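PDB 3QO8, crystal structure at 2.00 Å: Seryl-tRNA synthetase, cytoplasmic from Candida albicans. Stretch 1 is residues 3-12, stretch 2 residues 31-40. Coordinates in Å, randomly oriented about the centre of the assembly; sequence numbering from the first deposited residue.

Stretch 1, residues 3-12: DINAFLVEKG
Stretch 2, residues 31-40: LVDEIIAEYK

This is a small apolar contact, 436 Å² buried over both sides, in which two aromatic rings, one from each stretch, each take an aliphatic side chain of the other stretch over a face, with no hydrogen bond crossing between them.

Stretch 2 is helical throughout, phi/psi near -62/-43, with i to i+4 bonds such as Tyr39 N to Ile35 O at 3.0 Å. Stretch 1 is more tightly wound: 3-10 turns cover 4-7 and 9-11, held by Phe7 N to Ile4 O at 3.0 Å and Lys11 N to Leu8 O at 2.9 Å, and Leu8 at -114/105 separates them. Gly12 ends the stretch at 100/0, backbone angles that would jam a CB against the preceding carbonyl O.

The register is set by Phe7 opposite Ile36, CA to CA 6.4 Å, and Ile4 opposite Tyr39, CA to CA 8.6 Å. At the tighter point backbone meets side chain: Phe7 O lies 3.5 Å from Ile36 CG1.

Phe7 (chi1 m, chi2 -100°) points toward the helix and spans one turn of it. Ile35 (m, t) covers a face, its CG2 3.9 Å from the ring centroid and 22° off the normal, while its CD1 reaches Phe7 CE1 at 3.6 Å. Val32 (t) meets the ring edge, CG1 to Phe7 CD1 at 4.1 Å.

One turn beyond Ile35, Tyr39 (chi1 t, chi2 81°) points toward stretch 1. Leu8 (m, t) leaves its backbone sideways, yet its end sits squarely over the tyrosine face: CD1 is 3.5 Å from the centroid, 11° off the normal. Ile4 (t, p) adds CD1 to Tyr39 CD1 at 3.8 Å. Toward the exposed margin, Lys11 (m, m, t, t) passes its CE 3.7 Å from Tyr39 OH, an aliphatic approach to the hydroxyl.

The rule is helix spacing: Val32, Ile35, Ile36 and Tyr39 supply the contacts.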

# COMPACT_ATOMS: atom_id res chain seq x y z
N ASP A 3 0.96 15.91 30.12
CA ASP A 3 2.08 15.94 31.05
C ASP A 3 1.66 15.39 32.41
O ASP A 3 0.54 15.64 32.87
CB ASP A 3 2.58 17.36 31.20
N ILE A 4 2.55 14.65 33.05
CA ILE A 4 2.34 14.19 34.41
C ILE A 4 1.93 15.36 35.32
O ILE A 4 0.97 15.26 36.08
CB ILE A 4 3.62 13.54 34.96
CG1 ILE A 4 3.44 13.10 36.41
CG2 ILE A 4 4.80 14.50 34.82
CD1 ILE A 4 2.53 11.91 36.57
N ASN A 5 2.63 16.48 35.20
CA ASN A 5 2.41 17.61 36.09
C ASN A 5 1.02 18.22 35.95
O ASN A 5 0.54 18.90 36.87
CB ASN A 5 3.51 18.66 35.92
CG ASN A 5 4.82 18.24 36.56
OD1 ASN A 5 4.88 17.23 37.25
ND2 ASN A 5 5.87 19.02 36.33
N ALA A 6 0.36 17.97 34.82
CA ALA A 6 -1.00 18.46 34.63
C ALA A 6 -1.97 17.91 35.68
O ALA A 6 -2.98 18.53 35.99
CB ALA A 6 -1.50 18.13 33.22
N PHE A 7 -1.66 16.73 36.21
CA PHE A 7 -2.53 16.07 37.19
C PHE A 7 -2.23 16.53 38.62
O PHE A 7 -2.94 16.17 39.55
CB PHE A 7 -2.37 14.55 37.11
CG PHE A 7 -2.77 13.96 35.79
CD1 PHE A 7 -4.01 13.36 35.63
CD2 PHE A 7 -1.90 14.01 34.70
CE1 PHE A 7 -4.39 12.82 34.41
CE2 PHE A 7 -2.27 13.48 33.48
CZ PHE A 7 -3.52 12.88 33.33
N LEU A 8 -1.16 17.30 38.79
CA LEU A 8 -0.62 17.57 40.12
C LEU A 8 -0.77 19.03 40.53
O LEU A 8 -0.05 19.90 40.03
CB LEU A 8 0.84 17.15 40.18
CG LEU A 8 1.04 15.70 39.73
CD1 LEU A 8 2.51 15.34 39.60
CD2 LEU A 8 0.31 14.76 40.70
N VAL A 9 -1.72 19.29 41.42
CA VAL A 9 -1.97 20.64 41.91
C VAL A 9 -0.70 21.27 42.45
O VAL A 9 -0.44 22.46 42.25
CB VAL A 9 -3.05 20.63 43.03
CG1 VAL A 9 -2.79 21.73 44.02
CG2 VAL A 9 -4.43 20.77 42.42
N GLU A 10 0.10 20.46 43.14
CA GLU A 10 1.30 20.96 43.80
C GLU A 10 2.37 21.33 42.78
O GLU A 10 3.34 22.02 43.11
CB GLU A 10 1.83 19.93 44.79
CG GLU A 10 2.32 18.63 44.13
CD GLU A 10 1.22 17.57 44.00
OE1 GLU A 10 0.04 17.92 43.74
OE2 GLU A 10 1.55 16.37 44.15
N LYS A 11 2.19 20.87 41.55
CA LYS A 11 3.16 21.12 40.49
C LYS A 11 2.64 22.15 39.50
O LYS A 11 3.25 22.37 38.45
CB LYS A 11 3.49 19.82 39.76
CG LYS A 11 4.24 18.81 40.60
CD LYS A 11 5.73 19.09 40.59
CE LYS A 11 6.50 18.00 41.30
NZ LYS A 11 7.97 18.11 41.07
N GLY A 12 1.50 22.75 39.82
CA GLY A 12 0.93 23.78 38.97
C GLY A 12 -0.19 23.31 38.06
O GLY A 12 -0.75 24.10 37.30
N LEU A 31 -10.12 7.73 36.40
CA LEU A 31 -8.72 7.69 35.96
C LEU A 31 -7.88 8.77 36.62
O LEU A 31 -6.73 8.53 36.99
CB LEU A 31 -8.63 7.84 34.44
CG LEU A 31 -8.34 6.60 33.60
CD1 LEU A 31 -9.40 5.55 33.83
CD2 LEU A 31 -8.28 6.98 32.12
N VAL A 32 -8.45 9.97 36.74
CA VAL A 32 -7.68 11.11 37.24
C VAL A 32 -7.22 10.94 38.69
O VAL A 32 -6.04 11.09 39.00
CB VAL A 32 -8.43 12.43 37.03
CG1 VAL A 32 -7.61 13.59 37.58
CG2 VAL A 32 -8.71 12.63 35.55
N ASP A 33 -8.16 10.60 39.57
CA ASP A 33 -7.82 10.34 40.96
C ASP A 33 -6.80 9.19 41.09
O ASP A 33 -5.87 9.27 41.89
CB ASP A 33 -9.07 10.03 41.78
CG ASP A 33 -9.90 11.27 42.06
OD1 ASP A 33 -9.31 12.32 42.42
OD2 ASP A 33 -11.14 11.20 41.93
N GLU A 34 -6.98 8.14 40.30
CA GLU A 34 -6.07 7.00 40.32
C GLU A 34 -4.67 7.41 39.93
O GLU A 34 -3.68 6.97 40.53
CB GLU A 34 -6.56 5.90 39.38
CG GLU A 34 -7.97 5.43 39.72
CD GLU A 34 -8.46 4.34 38.79
OE1 GLU A 34 -7.72 3.96 37.86
OE2 GLU A 34 -9.60 3.86 39.00
N ILE A 35 -4.58 8.24 38.90
CA ILE A 35 -3.29 8.71 38.42
C ILE A 35 -2.59 9.50 39.53
O ILE A 35 -1.41 9.30 39.79
CB ILE A 35 -3.47 9.55 37.14
CG1 ILE A 35 -3.72 8.61 35.96
CG2 ILE A 35 -2.25 10.43 36.89
CD1 ILE A 35 -4.36 9.27 34.78
N ILE A 36 -3.34 10.35 40.22
CA ILE A 36 -2.78 11.13 41.32
C ILE A 36 -2.29 10.23 42.46
O ILE A 36 -1.21 10.47 43.02
CB ILE A 36 -3.79 12.16 41.85
CG1 ILE A 36 -4.16 13.15 40.75
CG2 ILE A 36 -3.23 12.88 43.07
CD1 ILE A 36 -5.32 14.12 41.14
N ALA A 37 -3.06 9.21 42.80
CA ALA A 37 -2.67 8.31 43.88
C ALA A 37 -1.37 7.59 43.54
O ALA A 37 -0.40 7.62 44.31
CB ALA A 37 -3.78 7.31 44.18
N GLU A 38 -1.34 6.96 42.38
CA GLU A 38 -0.16 6.22 41.96
C GLU A 38 1.07 7.13 41.88
O GLU A 38 2.18 6.71 42.20
CB GLU A 38 -0.42 5.50 40.63
CG GLU A 38 -1.66 4.62 40.69
CD GLU A 38 -1.66 3.51 39.66
OE1 GLU A 38 -0.74 3.47 38.82
OE2 GLU A 38 -2.58 2.66 39.71
N TYR A 39 0.87 8.38 41.48
CA TYR A 39 2.00 9.29 41.47
C TYR A 39 2.60 9.46 42.87
O TYR A 39 3.82 9.52 43.05
CB TYR A 39 1.62 10.66 40.92
CG TYR A 39 2.74 11.65 41.08
CD1 TYR A 39 3.80 11.68 40.18
CD2 TYR A 39 2.77 12.53 42.16
CE1 TYR A 39 4.84 12.57 40.33
CE2 TYR A 39 3.80 13.43 42.31
CZ TYR A 39 4.83 13.44 41.40
OH TYR A 39 5.87 14.34 41.55
N LYS A 40 1.73 9.57 43.87
CA LYS A 40 2.20 9.75 45.23
C LYS A 40 2.94 8.51 45.72
O LYS A 40 3.95 8.63 46.42
CB LYS A 40 1.04 10.07 46.18
CG LYS A 40 0.31 11.36 45.85
CD LYS A 40 -0.63 11.78 46.97
CE LYS A 40 -1.41 13.04 46.58
NZ LYS A 40 -2.52 13.33 47.52